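Local coordinates for protein insecticidal Delta-Endotoxin Cry8Ea1 (Bacillus Thuringiensis, PDB 3EB7) that probably kills insect larvae by forming pores in gut-cell membranes, as three-domain Cry toxins do, and is toxic to the underground pest Holotrichia parallela, at residues 338-343 and 410-415; 240-245 and 397-402; 332-337 and 377-382; 276-281 and 306-311. All blocks are in the same frame, centred on the assembly; numbering follows the deposited sequence.

Overall arrangement
All four contacts lie in the beta-prism domain (domain II) of a three-domain Cry toxin, and contact 1 touches each of the others. Its centre is about 11 Å from that of contact 2, where Pro-400 O meets Ser-413 OG at 2.6 Å and Glu-402 N meets Ala-411 O at 2.8 Å, both probable hydrogen bonds; contact 2 also borders the helical N-terminal domain. Toward contact 3, Val-341 CG2 packs on Phe-336 CE2 at 3.4 Å. Toward contact 4, Arg-415 NE lies 3.7 Å from Phe-279 CE2. Contacts 3 and 4 share a sheet, with strands 330-335 and 278-292 adjacent in it. Contacts 2 and 3 stay apart, about 13 Å between nearest atoms.

Contact 1. Residues 338-343 and 410-415; sequences GFDVYK and EAYSHR
Asp-340, the first strand residue of 338-343, reaches both Tyr-412 and Arg-415 with its carboxylate. CG lies anti to the carbonyl carbon (chi1 -79°), and the two oxygens divide the partners. OD2 receives the Tyr-412 hydroxyl on its anti lone pair, OH to OD2 2.6 Å, with the carboxylate steeply turned against the ring plane. OD1 forms a salt bridge with Arg-415 NE at 2.9 Å; the nitrogen stands above the carboxylate plane, while OD1 lies in the plane of the guanidinium. Water 1 donates to Asp-340 OD2, its O 2.7 Å from that atom, and accepts from Arg-415 NH2. Arg-439 adds a second salt bridge at OD1, and Arg-415 NH1 is itself fixed by Thr-433 OG1 and His-434 O. With Tyr-412, two arginines and a water as partners, the buried carboxylate probably stays ionised. Val-341 contributes backbone: its O receives a CA-H...O contact from Arg-415, CA to O 3.3 Å, next to a backbone hydrogen bond between Val-341 and Leu-416. At Tyr-342 the touching atom is CB, laid over one face of the Tyr-412 ring, 3.3 Å from Tyr-412 CG. The two rings are slid apart, centroids 5.5 Å from each other, and barely overlap; the Tyr-342 ring leads away toward Asn-408 and Tyr-409. Tyr-342 and Lys-343 together face Asp-367 on the neighbouring strand as a classic beta bulge. The contact thus joins the start of strand 340-352 to the entry of strand 414-422, bringing two antiparallel sheets together as in the beta prism of Cry toxin domain II.

Contact 2. Residues 240-245 and 397-402; sequences REVYTD and VELPPE
Leu-399 lays its two methyl groups over Val-242 and Thr-244, alternate residues of 240-245 whose side chains both point toward it. CD2 meets Val-242 CG2 at 3.9 Å as the two side chains slide past each other in opposite directions, and CD1 meets Thr-244 CG2 at 3.8 Å. Strand 241-243 is an outermost strand of the three-stranded antiparallel sheet of the beta-prism domain, and the covering segment runs from the short, weakly bonded helix 395-398 into an irregular, proline-rich stretch. Trp-432 and His-414, from the other two strands of that sheet, also touch Leu-399, so the leucine sits across the sheet and not on one strand alone. Glu-398 supplies the polar half. Its CD is anti to CA (chi2 -174°) and the chain stays extended beyond CG; the carboxylate at its end reaches the backbone of Asp-245. OE2 lies only 3.2 Å from Thr-244 CB, while the threonine hydroxyl is bonded to Phe-430 O. The carboxylates of Asp-245 and Glu-398 come close, OD2 to OE1 3.5 Å, with their planes 60° apart. Arg-209, on helix 198-220 of the N-terminal helical domain, probably offsets this closeness of like charges: it forms salt bridges with Asp-245 OD1 through NH1 and with Glu-398 OE2 through NH2, and so ties the prism to the helical bundle. The bond that directly joins the segments uses the backbone: Asp-245 N donates to the syn lone pair of Glu-398 OE2 at 2.9 Å, with an N-H...O angle of 154°.

Contact 3. Residues 332-337 and 377-382; sequences QQIGFT and TTFTYN
Side-chain packing between the outermost strands of two different sheets makes this contact, with Phe-379 wedged against Ile-334 and Phe-336 inside the beta-prism domain. Strands 332-335 and 377-381 run nearly antiparallel, but their axes approach no closer than 8.9 Å, too far for backbone pairing; each bonds instead to its own sheet, Ile-334 to Leu-283 and Phe-379 to Phe-366. Phe-379 has the most surface buried here. Ile-334 puts CG2 over one face of its ring, a CH-pi contact 4.0 Å from the centroid, and the same methyl group also lies over one face of the Phe-336 ring, offset toward its rim. Phe-336 turns its edge toward the Phe-379 face in an offset edge-to-face pair, centroids 5.3 Å apart and planes at 75°. CE2 of Phe-336 leads this approach and comes within 3.7 Å of Phe-379 CD1. Both phenylalanines have further aromatic neighbours, Phe-366 for Phe-336 and Phe-339 for Phe-379, so the cluster spreads between the sheets. At the more exposed end Gln-332 spans the gap. Its CG is anti to the backbone N (chi1 -174°) and the chain beyond it is extended; the amide at its end reaches Thr-380 O and the ring edge of Tyr-381. OE1 sits at that edge, 3.5 Å from Tyr-381 CD1, and water 2 joins this oxygen to Asn-382 N; the tyrosine hydroxyl itself is bonded to Thr-287 OG1. The amide nitrogen NE2 donates almost straight to Thr-380 O at 2.9 Å, N-H...O 172°, from above the carbonyl plane.

Contact 4. Residues 276-281 and 306-311; sequences LFDFIT and ISSQPI
Thr-281, Gln-309 and Phe-279 lose the most surface where the two long strands of a beta hairpin, 278-292 and 296-310, lie side by side in a four-stranded antiparallel sheet of the beta-prism domain. Phe-279 and Gln-309 form a hydrogen-bonded antiparallel pair: Phe-279 N donates to Gln-309 O, and Gln-309 N returns the bond to Phe-279 O at 2.9 Å. Their side chains share one face of the sheet. CB of Gln-309 meets Thr-281 CG2 at 3.8 Å, the two side chains crossing at about a right angle. Thr-281 is also held by its backbone, N to Ser-307 O 2.8 Å and nearly straight at 174°. Phe-279 CG is anti to the carbonyl carbon (chi1 -69°); Ile-311 CG1 sits at the edge of the ring, in its plane, 3.6 Å from CE1. Arg-415 and Arg-439 also touch this phenylalanine. Ile-280 and Ser-308, a non-hydrogen-bonded pair, point to the other face, where Ile-280 CD1 packs on Ile-306 CD1 at 3.5 Å. Asp-278, whose OD2 lies 3.2 Å from Ser-308 OG, forms a salt bridge with Arg-272 through OD1. The Ser-307 hydroxyl bonds to Thr-317 OG1 on the next strand, 316-321, and a bound acetate, probably from the crystallisation liquor, lies about 5 Å from this side chain. Past the last pairs the strands separate, and water 3 fills in for a direct bond, donating to Phe-277 O and accepting from Ile-311 N, each at 2.7 Å.

Contact 1. Residues 338-343 and 410-415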
# COMPACT_ATOMS: atom_id res chain seq x y z
N GLY A 338 -7.07 -18.55 7.64
CA GLY A 338 -5.88 -18.85 6.88
C GLY A 338 -5.97 -18.64 5.38
O GLY A 338 -4.98 -18.76 4.69
N PHE A 339 -7.16 -18.32 4.88
CA PHE A 339 -7.39 -18.12 3.44
C PHE A 339 -7.18 -16.68 2.97
O PHE A 339 -7.78 -15.72 3.50
CB PHE A 339 -8.84 -18.51 3.05
CG PHE A 339 -9.04 -19.99 2.76
CD1 PHE A 339 -9.78 -20.78 3.63
CD2 PHE A 339 -8.51 -20.57 1.61
CE1 PHE A 339 -9.98 -22.13 3.39
CE2 PHE A 339 -8.72 -21.96 1.33
CZ PHE A 339 -9.46 -22.73 2.23
N ASP A 340 -6.34 -16.56 1.94
CA ASP A 340 -6.23 -15.39 1.11
C ASP A 340 -7.30 -15.48 0.02
O ASP A 340 -7.19 -16.31 -0.90
CB ASP A 340 -4.85 -15.36 0.44
CG ASP A 340 -3.74 -14.86 1.38
OD1 ASP A 340 -4.00 -14.47 2.53
OD2 ASP A 340 -2.57 -14.87 0.97
N VAL A 341 -8.35 -14.65 0.15
CA VAL A 341 -9.28 -14.44 -0.94
C VAL A 341 -8.68 -13.43 -1.94
O VAL A 341 -8.62 -12.25 -1.67
CB VAL A 341 -10.62 -13.95 -0.42
CG1 VAL A 341 -11.57 -13.68 -1.55
CG2 VAL A 341 -11.20 -15.00 0.52
N TYR A 342 -8.21 -13.91 -3.08
CA TYR A 342 -7.52 -13.07 -4.06
C TYR A 342 -8.43 -12.44 -5.12
O TYR A 342 -8.00 -11.55 -5.84
CB TYR A 342 -6.34 -13.82 -4.68
CG TYR A 342 -6.70 -15.12 -5.34
CD1 TYR A 342 -7.10 -15.16 -6.69
CD2 TYR A 342 -6.68 -16.32 -4.62
CE1 TYR A 342 -7.49 -16.38 -7.30
CE2 TYR A 342 -7.05 -17.53 -5.22
CZ TYR A 342 -7.44 -17.56 -6.56
OH TYR A 342 -7.81 -18.76 -7.12
N LYS A 343 -9.68 -12.88 -5.22
CA LYS A 343 -10.60 -12.33 -6.21
C LYS A 343 -12.01 -12.53 -5.76
O LYS A 343 -12.35 -13.58 -5.21
CB LYS A 343 -10.40 -12.99 -7.58
CG LYS A 343 -11.45 -12.55 -8.62
CD LYS A 343 -10.97 -12.79 -10.03
CE LYS A 343 -11.72 -13.84 -10.74
NZ LYS A 343 -12.58 -13.27 -11.80
N GLU A 410 -1.13 -17.21 -8.03
CA GLU A 410 0.28 -16.99 -7.72
C GLU A 410 0.67 -15.51 -7.64
O GLU A 410 1.45 -15.14 -6.79
CB GLU A 410 1.21 -17.75 -8.68
CG GLU A 410 0.90 -19.27 -8.68
CD GLU A 410 1.88 -20.13 -9.52
OE1 GLU A 410 2.29 -21.22 -9.00
OE2 GLU A 410 2.24 -19.74 -10.67
N ALA A 411 0.10 -14.65 -8.48
CA ALA A 411 0.56 -13.26 -8.58
C ALA A 411 -0.38 -12.17 -7.98
O ALA A 411 -0.16 -10.97 -8.19
CB ALA A 411 0.89 -12.95 -10.01
N TYR A 412 -1.40 -12.58 -7.24
CA TYR A 412 -2.36 -11.64 -6.69
C TYR A 412 -1.67 -10.58 -5.80
O TYR A 412 -0.70 -10.88 -5.11
CB TYR A 412 -3.48 -12.38 -5.93
CG TYR A 412 -3.05 -13.22 -4.76
CD1 TYR A 412 -3.07 -12.70 -3.45
CD2 TYR A 412 -2.65 -14.58 -4.93
CE1 TYR A 412 -2.70 -13.47 -2.35
CE2 TYR A 412 -2.26 -15.36 -3.82
CZ TYR A 412 -2.30 -14.80 -2.54
OH TYR A 412 -1.93 -15.56 -1.43
N SER A 413 -2.16 -9.34 -5.85
CA SER A 413 -1.52 -8.25 -5.11
C SER A 413 -2.16 -7.98 -3.74
O SER A 413 -1.50 -7.44 -2.87
CB SER A 413 -1.45 -6.98 -5.95
OG SER A 413 -2.74 -6.59 -6.39
N HIS A 414 -3.43 -8.39 -3.57
CA HIS A 414 -4.23 -8.11 -2.38
C HIS A 414 -5.08 -9.29 -2.01
O HIS A 414 -5.29 -10.20 -2.82
CB HIS A 414 -5.14 -6.88 -2.59
CG HIS A 414 -4.38 -5.60 -2.76
ND1 HIS A 414 -3.67 -5.31 -3.91
CD2 HIS A 414 -4.17 -4.57 -1.91
CE1 HIS A 414 -3.08 -4.13 -3.78
NE2 HIS A 414 -3.37 -3.66 -2.57
N ARG A 415 -5.53 -9.28 -0.75
CA ARG A 415 -6.42 -10.32 -0.21
C ARG A 415 -7.59 -9.60 0.45
O ARG A 415 -7.41 -8.46 0.90
CB ARG A 415 -5.67 -11.17 0.81
CG ARG A 415 -5.31 -10.40 2.05
CD ARG A 415 -4.78 -11.27 3.12
NE ARG A 415 -3.39 -11.64 2.88
CZ ARG A 415 -2.35 -10.81 2.95
NH1 ARG A 415 -2.51 -9.53 3.28
NH2 ARG A 415 -1.14 -11.28 2.70
O HOH W 1 -0.39 -14.16 2.30

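Contact 2. Residues 240-245 and 397-402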
# COMPACT_ATOMS: atom_id res chain seq x y z
N ARG A 240 -1.46 -0.81 5.09
CA ARG A 240 -2.72 -0.07 4.83
C ARG A 240 -3.78 -0.95 4.17
O ARG A 240 -3.46 -1.84 3.36
CB ARG A 240 -2.45 1.15 3.94
CG ARG A 240 -2.45 0.89 2.41
CD ARG A 240 -1.25 0.11 1.88
NE ARG A 240 -1.34 -0.19 0.43
CZ ARG A 240 -2.08 -1.18 -0.10
NH1 ARG A 240 -2.83 -1.97 0.68
NH2 ARG A 240 -2.08 -1.37 -1.43
N GLU A 241 -5.03 -0.69 4.53
CA GLU A 241 -6.20 -1.27 3.88
C GLU A 241 -6.64 -0.33 2.77
O GLU A 241 -6.67 0.89 2.98
CB GLU A 241 -7.36 -1.28 4.86
CG GLU A 241 -7.62 -2.58 5.56
CD GLU A 241 -8.82 -2.44 6.50
OE1 GLU A 241 -9.00 -1.32 7.08
OE2 GLU A 241 -9.60 -3.42 6.63
N VAL A 242 -7.03 -0.90 1.62
CA VAL A 242 -7.70 -0.16 0.54
C VAL A 242 -9.12 -0.70 0.40
O VAL A 242 -9.40 -1.85 0.74
CB VAL A 242 -6.95 -0.25 -0.84
CG1 VAL A 242 -5.57 0.47 -0.80
CG2 VAL A 242 -6.79 -1.71 -1.30
N TYR A 243 -10.03 0.15 -0.06
CA TYR A 243 -11.41 -0.24 -0.21
C TYR A 243 -11.82 -0.19 -1.67
O TYR A 243 -11.58 0.82 -2.34
CB TYR A 243 -12.29 0.67 0.61
CG TYR A 243 -12.06 0.58 2.11
CD1 TYR A 243 -10.92 1.17 2.71
CD2 TYR A 243 -12.97 -0.07 2.92
CE1 TYR A 243 -10.73 1.10 4.13
CE2 TYR A 243 -12.78 -0.14 4.33
CZ TYR A 243 -11.68 0.44 4.90
OH TYR A 243 -11.55 0.36 6.26
N THR A 244 -12.43 -1.28 -2.16
CA THR A 244 -12.96 -1.30 -3.53
C THR A 244 -14.25 -0.50 -3.62
O THR A 244 -14.80 -0.10 -2.59
CB THR A 244 -13.15 -2.76 -4.10
OG1 THR A 244 -13.80 -3.59 -3.14
CG2 THR A 244 -11.79 -3.37 -4.45
N ASP A 245 -14.77 -0.26 -4.84
CA ASP A 245 -15.99 0.55 -4.97
C ASP A 245 -17.17 -0.19 -4.30
O ASP A 245 -17.21 -1.40 -4.26
CB ASP A 245 -16.32 0.90 -6.43
CG ASP A 245 -15.35 1.94 -7.07
OD1 ASP A 245 -14.46 2.56 -6.44
OD2 ASP A 245 -15.50 2.13 -8.29
N VAL A 397 -10.22 -5.79 -11.50
CA VAL A 397 -10.21 -4.55 -12.26
C VAL A 397 -9.58 -3.41 -11.39
O VAL A 397 -8.79 -2.60 -11.87
CB VAL A 397 -11.67 -4.21 -12.77
CG1 VAL A 397 -11.75 -2.79 -13.35
CG2 VAL A 397 -12.12 -5.23 -13.80
N GLU A 398 -9.94 -3.38 -10.11
CA GLU A 398 -9.46 -2.35 -9.17
C GLU A 398 -8.17 -2.79 -8.48
O GLU A 398 -7.24 -1.99 -8.32
CB GLU A 398 -10.58 -2.02 -8.17
CG GLU A 398 -11.90 -1.77 -8.88
CD GLU A 398 -13.03 -1.30 -7.97
OE1 GLU A 398 -14.18 -1.13 -8.46
OE2 GLU A 398 -12.79 -1.07 -6.77
N LEU A 399 -8.09 -4.08 -8.15
CA LEU A 399 -6.92 -4.72 -7.52
C LEU A 399 -6.30 -5.89 -8.35
O LEU A 399 -6.35 -7.10 -7.94
CB LEU A 399 -7.36 -5.22 -6.14
CG LEU A 399 -7.78 -4.11 -5.17
CD1 LEU A 399 -8.26 -4.69 -3.88
CD2 LEU A 399 -6.64 -3.11 -4.92
N PRO A 400 -5.67 -5.55 -9.51
CA PRO A 400 -5.17 -6.60 -10.42
C PRO A 400 -4.02 -7.38 -9.85
O PRO A 400 -3.38 -6.94 -8.90
CB PRO A 400 -4.71 -5.81 -11.68
CG PRO A 400 -4.36 -4.46 -11.16
CD PRO A 400 -5.42 -4.20 -10.06
N PRO A 401 -3.74 -8.56 -10.43
CA PRO A 401 -2.50 -9.27 -10.09
C PRO A 401 -1.25 -8.47 -10.51
O PRO A 401 -1.36 -7.51 -11.29
CB PRO A 401 -2.62 -10.59 -10.87
CG PRO A 401 -4.02 -10.74 -11.18
CD PRO A 401 -4.56 -9.33 -11.37
N GLU A 402 -0.10 -8.86 -9.97
CA GLU A 402 1.15 -8.16 -10.18
C GLU A 402 1.75 -8.47 -11.56
O GLU A 402 2.70 -7.81 -12.00
CB GLU A 402 2.17 -8.52 -9.07
CG GLU A 402 1.85 -7.83 -7.75
CD GLU A 402 2.79 -8.20 -6.60
OE1 GLU A 402 3.84 -8.85 -6.86
OE2 GLU A 402 2.46 -7.83 -5.42

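Contact 3. Residues 332-337 and 377-382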
# COMPACT_ATOMS: atom_id res chain seq x y z
N GLN A 332 -25.78 -18.10 5.39
CA GLN A 332 -24.73 -18.93 4.91
C GLN A 332 -23.51 -18.56 5.73
O GLN A 332 -23.21 -17.37 5.87
CB GLN A 332 -24.48 -18.66 3.42
CG GLN A 332 -23.44 -19.63 2.82
CD GLN A 332 -23.20 -19.42 1.35
OE1 GLN A 332 -24.01 -18.80 0.67
NE2 GLN A 332 -22.11 -19.95 0.85
N GLN A 333 -22.81 -19.57 6.27
CA GLN A 333 -21.54 -19.38 7.01
C GLN A 333 -20.35 -19.75 6.14
O GLN A 333 -20.33 -20.83 5.54
CB GLN A 333 -21.54 -20.21 8.31
CG GLN A 333 -22.73 -19.94 9.26
CD GLN A 333 -22.80 -20.89 10.49
OE1 GLN A 333 -23.88 -21.14 11.03
NE2 GLN A 333 -21.66 -21.39 10.93
N ILE A 334 -19.34 -18.88 6.09
CA ILE A 334 -18.13 -19.13 5.32
C ILE A 334 -16.91 -19.07 6.23
O ILE A 334 -16.64 -18.03 6.85
CB ILE A 334 -17.97 -18.12 4.12
CG1 ILE A 334 -19.23 -18.13 3.21
CG2 ILE A 334 -16.73 -18.46 3.33
CD1 ILE A 334 -19.25 -17.04 2.11
N GLY A 335 -16.20 -20.19 6.37
CA GLY A 335 -14.95 -20.21 7.18
C GLY A 335 -13.77 -19.72 6.33
O GLY A 335 -13.51 -20.28 5.28
N PHE A 336 -13.06 -18.68 6.78
CA PHE A 336 -12.04 -18.01 5.96
C PHE A 336 -10.63 -18.08 6.61
O PHE A 336 -9.65 -17.59 6.02
CB PHE A 336 -12.41 -16.52 5.77
CG PHE A 336 -13.31 -16.21 4.58
CD1 PHE A 336 -14.46 -15.46 4.77
CD2 PHE A 336 -12.99 -16.60 3.29
CE1 PHE A 336 -15.30 -15.12 3.69
CE2 PHE A 336 -13.84 -16.27 2.20
CZ PHE A 336 -14.98 -15.51 2.41
N THR A 337 -10.54 -18.69 7.80
CA THR A 337 -9.29 -18.80 8.55
C THR A 337 -8.16 -19.34 7.70
O THR A 337 -8.28 -20.43 7.11
CB THR A 337 -9.47 -19.60 9.87
OG1 THR A 337 -10.54 -19.00 10.59
CG2 THR A 337 -8.26 -19.52 10.80
N THR A 377 -9.58 -23.06 -3.27
CA THR A 377 -11.02 -23.35 -3.24
C THR A 377 -11.85 -22.11 -3.63
O THR A 377 -11.33 -20.98 -3.65
CB THR A 377 -11.45 -23.93 -1.85
OG1 THR A 377 -12.67 -24.69 -2.01
CG2 THR A 377 -11.68 -22.83 -0.83
N THR A 378 -13.10 -22.34 -4.00
CA THR A 378 -14.08 -21.27 -4.26
C THR A 378 -15.15 -21.28 -3.19
O THR A 378 -15.59 -22.34 -2.76
CB THR A 378 -14.77 -21.44 -5.63
OG1 THR A 378 -13.78 -21.68 -6.62
CG2 THR A 378 -15.54 -20.22 -6.05
N PHE A 379 -15.57 -20.10 -2.76
CA PHE A 379 -16.73 -19.96 -1.89
C PHE A 379 -17.74 -19.17 -2.67
O PHE A 379 -17.42 -18.14 -3.23
CB PHE A 379 -16.35 -19.20 -0.60
CG PHE A 379 -15.27 -19.89 0.21
CD1 PHE A 379 -13.97 -19.40 0.22
CD2 PHE A 379 -15.56 -21.05 0.95
CE1 PHE A 379 -12.96 -20.03 0.97
CE2 PHE A 379 -14.58 -21.70 1.70
CZ PHE A 379 -13.27 -21.19 1.72
N THR A 380 -18.96 -19.69 -2.76
CA THR A 380 -19.99 -19.01 -3.49
C THR A 380 -21.20 -18.75 -2.64
O THR A 380 -21.78 -19.68 -2.05
CB THR A 380 -20.44 -19.79 -4.74
OG1 THR A 380 -19.29 -20.21 -5.48
CG2 THR A 380 -21.34 -18.93 -5.58
N TYR A 381 -21.54 -17.46 -2.59
CA TYR A 381 -22.82 -16.98 -2.16
C TYR A 381 -23.73 -16.79 -3.40
O TYR A 381 -23.53 -15.88 -4.21
CB TYR A 381 -22.61 -15.64 -1.41
CG TYR A 381 -23.88 -14.95 -1.03
CD1 TYR A 381 -24.69 -15.45 0.03
CD2 TYR A 381 -24.32 -13.81 -1.71
CE1 TYR A 381 -25.89 -14.81 0.39
CE2 TYR A 381 -25.54 -13.19 -1.38
CZ TYR A 381 -26.29 -13.67 -0.31
OH TYR A 381 -27.47 -13.05 0.05
N ASN A 382 -24.74 -17.66 -3.55
CA ASN A 382 -25.80 -17.44 -4.54
C ASN A 382 -27.17 -18.00 -4.14
O ASN A 382 -27.55 -19.09 -4.56
CB ASN A 382 -25.36 -17.94 -5.92
CG ASN A 382 -26.35 -17.53 -7.04
OD1 ASN A 382 -27.31 -16.75 -6.85
ND2 ASN A 382 -26.10 -18.07 -8.23
O HOH W 2 -25.68 -19.48 -1.22

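Contact 4. Residues 276-281 and 306-311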
# COMPACT_ATOMS: atom_id res chain seq x y z
N LEU A 276 -5.79 -2.68 14.63
CA LEU A 276 -4.53 -3.38 14.41
C LEU A 276 -4.66 -4.21 13.15
O LEU A 276 -5.74 -4.68 12.81
CB LEU A 276 -4.23 -4.30 15.62
CG LEU A 276 -3.73 -3.52 16.84
CD1 LEU A 276 -4.10 -4.29 18.08
CD2 LEU A 276 -2.20 -3.23 16.72
N PHE A 277 -3.55 -4.41 12.45
CA PHE A 277 -3.58 -5.18 11.21
C PHE A 277 -4.27 -6.53 11.46
O PHE A 277 -3.93 -7.23 12.39
CB PHE A 277 -2.15 -5.37 10.70
CG PHE A 277 -2.08 -6.05 9.36
CD1 PHE A 277 -2.25 -5.32 8.18
CD2 PHE A 277 -1.86 -7.41 9.27
CE1 PHE A 277 -2.17 -5.93 6.92
CE2 PHE A 277 -1.80 -8.03 8.02
CZ PHE A 277 -1.96 -7.27 6.84
N ASP A 278 -5.27 -6.89 10.66
CA ASP A 278 -6.02 -8.13 10.94
C ASP A 278 -6.37 -8.99 9.71
O ASP A 278 -6.18 -8.58 8.58
CB ASP A 278 -7.26 -7.88 11.82
CG ASP A 278 -8.29 -6.96 11.17
OD1 ASP A 278 -8.15 -6.62 9.98
OD2 ASP A 278 -9.28 -6.58 11.86
N PHE A 279 -6.85 -10.20 9.97
CA PHE A 279 -7.23 -11.15 8.91
C PHE A 279 -8.62 -11.65 9.17
O PHE A 279 -8.93 -11.98 10.32
CB PHE A 279 -6.26 -12.34 8.88
CG PHE A 279 -4.89 -11.98 8.42
CD1 PHE A 279 -3.87 -11.67 9.36
CD2 PHE A 279 -4.60 -11.89 7.06
CE1 PHE A 279 -2.59 -11.30 8.92
CE2 PHE A 279 -3.33 -11.53 6.62
CZ PHE A 279 -2.33 -11.23 7.54
N ILE A 280 -9.44 -11.70 8.12
CA ILE A 280 -10.76 -12.30 8.20
C ILE A 280 -10.67 -13.77 8.56
O ILE A 280 -9.84 -14.49 8.01
CB ILE A 280 -11.60 -12.06 6.88
CG1 ILE A 280 -13.04 -12.53 7.04
CG2 ILE A 280 -10.97 -12.77 5.64
CD1 ILE A 280 -14.02 -11.89 6.01
N THR A 281 -11.53 -14.21 9.49
CA THR A 281 -11.62 -15.63 9.90
C THR A 281 -12.98 -16.31 9.62
O THR A 281 -13.07 -17.52 9.40
CB THR A 281 -11.28 -15.82 11.40
OG1 THR A 281 -12.23 -15.12 12.19
CG2 THR A 281 -9.86 -15.31 11.71
N ILE A 306 -19.21 -10.73 10.78
CA ILE A 306 -17.85 -10.92 10.30
C ILE A 306 -16.90 -11.04 11.47
O ILE A 306 -16.99 -10.29 12.44
CB ILE A 306 -17.41 -9.77 9.31
CG1 ILE A 306 -15.97 -10.00 8.80
CG2 ILE A 306 -17.58 -8.36 9.95
CD1 ILE A 306 -15.62 -9.17 7.58
N SER A 307 -15.98 -12.00 11.39
CA SER A 307 -14.95 -12.18 12.41
C SER A 307 -13.61 -11.97 11.77
O SER A 307 -13.35 -12.43 10.64
CB SER A 307 -15.01 -13.59 13.03
OG SER A 307 -16.24 -13.82 13.72
N SER A 308 -12.75 -11.26 12.51
CA SER A 308 -11.33 -11.08 12.17
C SER A 308 -10.43 -11.19 13.38
O SER A 308 -10.88 -11.16 14.56
CB SER A 308 -11.09 -9.72 11.51
OG SER A 308 -11.65 -8.68 12.30
N GLN A 309 -9.13 -11.23 13.09
CA GLN A 309 -8.12 -11.54 14.06
C GLN A 309 -6.79 -10.92 13.68
O GLN A 309 -6.28 -11.22 12.61
CB GLN A 309 -7.95 -13.07 14.09
CG GLN A 309 -7.32 -13.51 15.34
CD GLN A 309 -6.87 -14.94 15.30
OE1 GLN A 309 -6.15 -15.39 16.18
NE2 GLN A 309 -7.28 -15.67 14.29
N PRO A 310 -6.20 -10.11 14.60
CA PRO A 310 -4.78 -9.68 14.53
C PRO A 310 -3.85 -10.90 14.61
O PRO A 310 -4.25 -11.95 15.16
CB PRO A 310 -4.59 -8.82 15.81
CG PRO A 310 -5.92 -8.52 16.32
CD PRO A 310 -6.86 -9.62 15.82
N ILE A 311 -2.61 -10.76 14.15
CA ILE A 311 -1.69 -11.91 14.19
C ILE A 311 -1.47 -12.41 15.63
O ILE A 311 -0.88 -11.73 16.48
CB ILE A 311 -0.36 -11.63 13.45
CG1 ILE A 311 -0.61 -11.32 11.97
CG2 ILE A 311 0.59 -12.82 13.56
CD1 ILE A 311 0.58 -10.65 11.27
O HOH W 3 -1.75 -8.22 13.72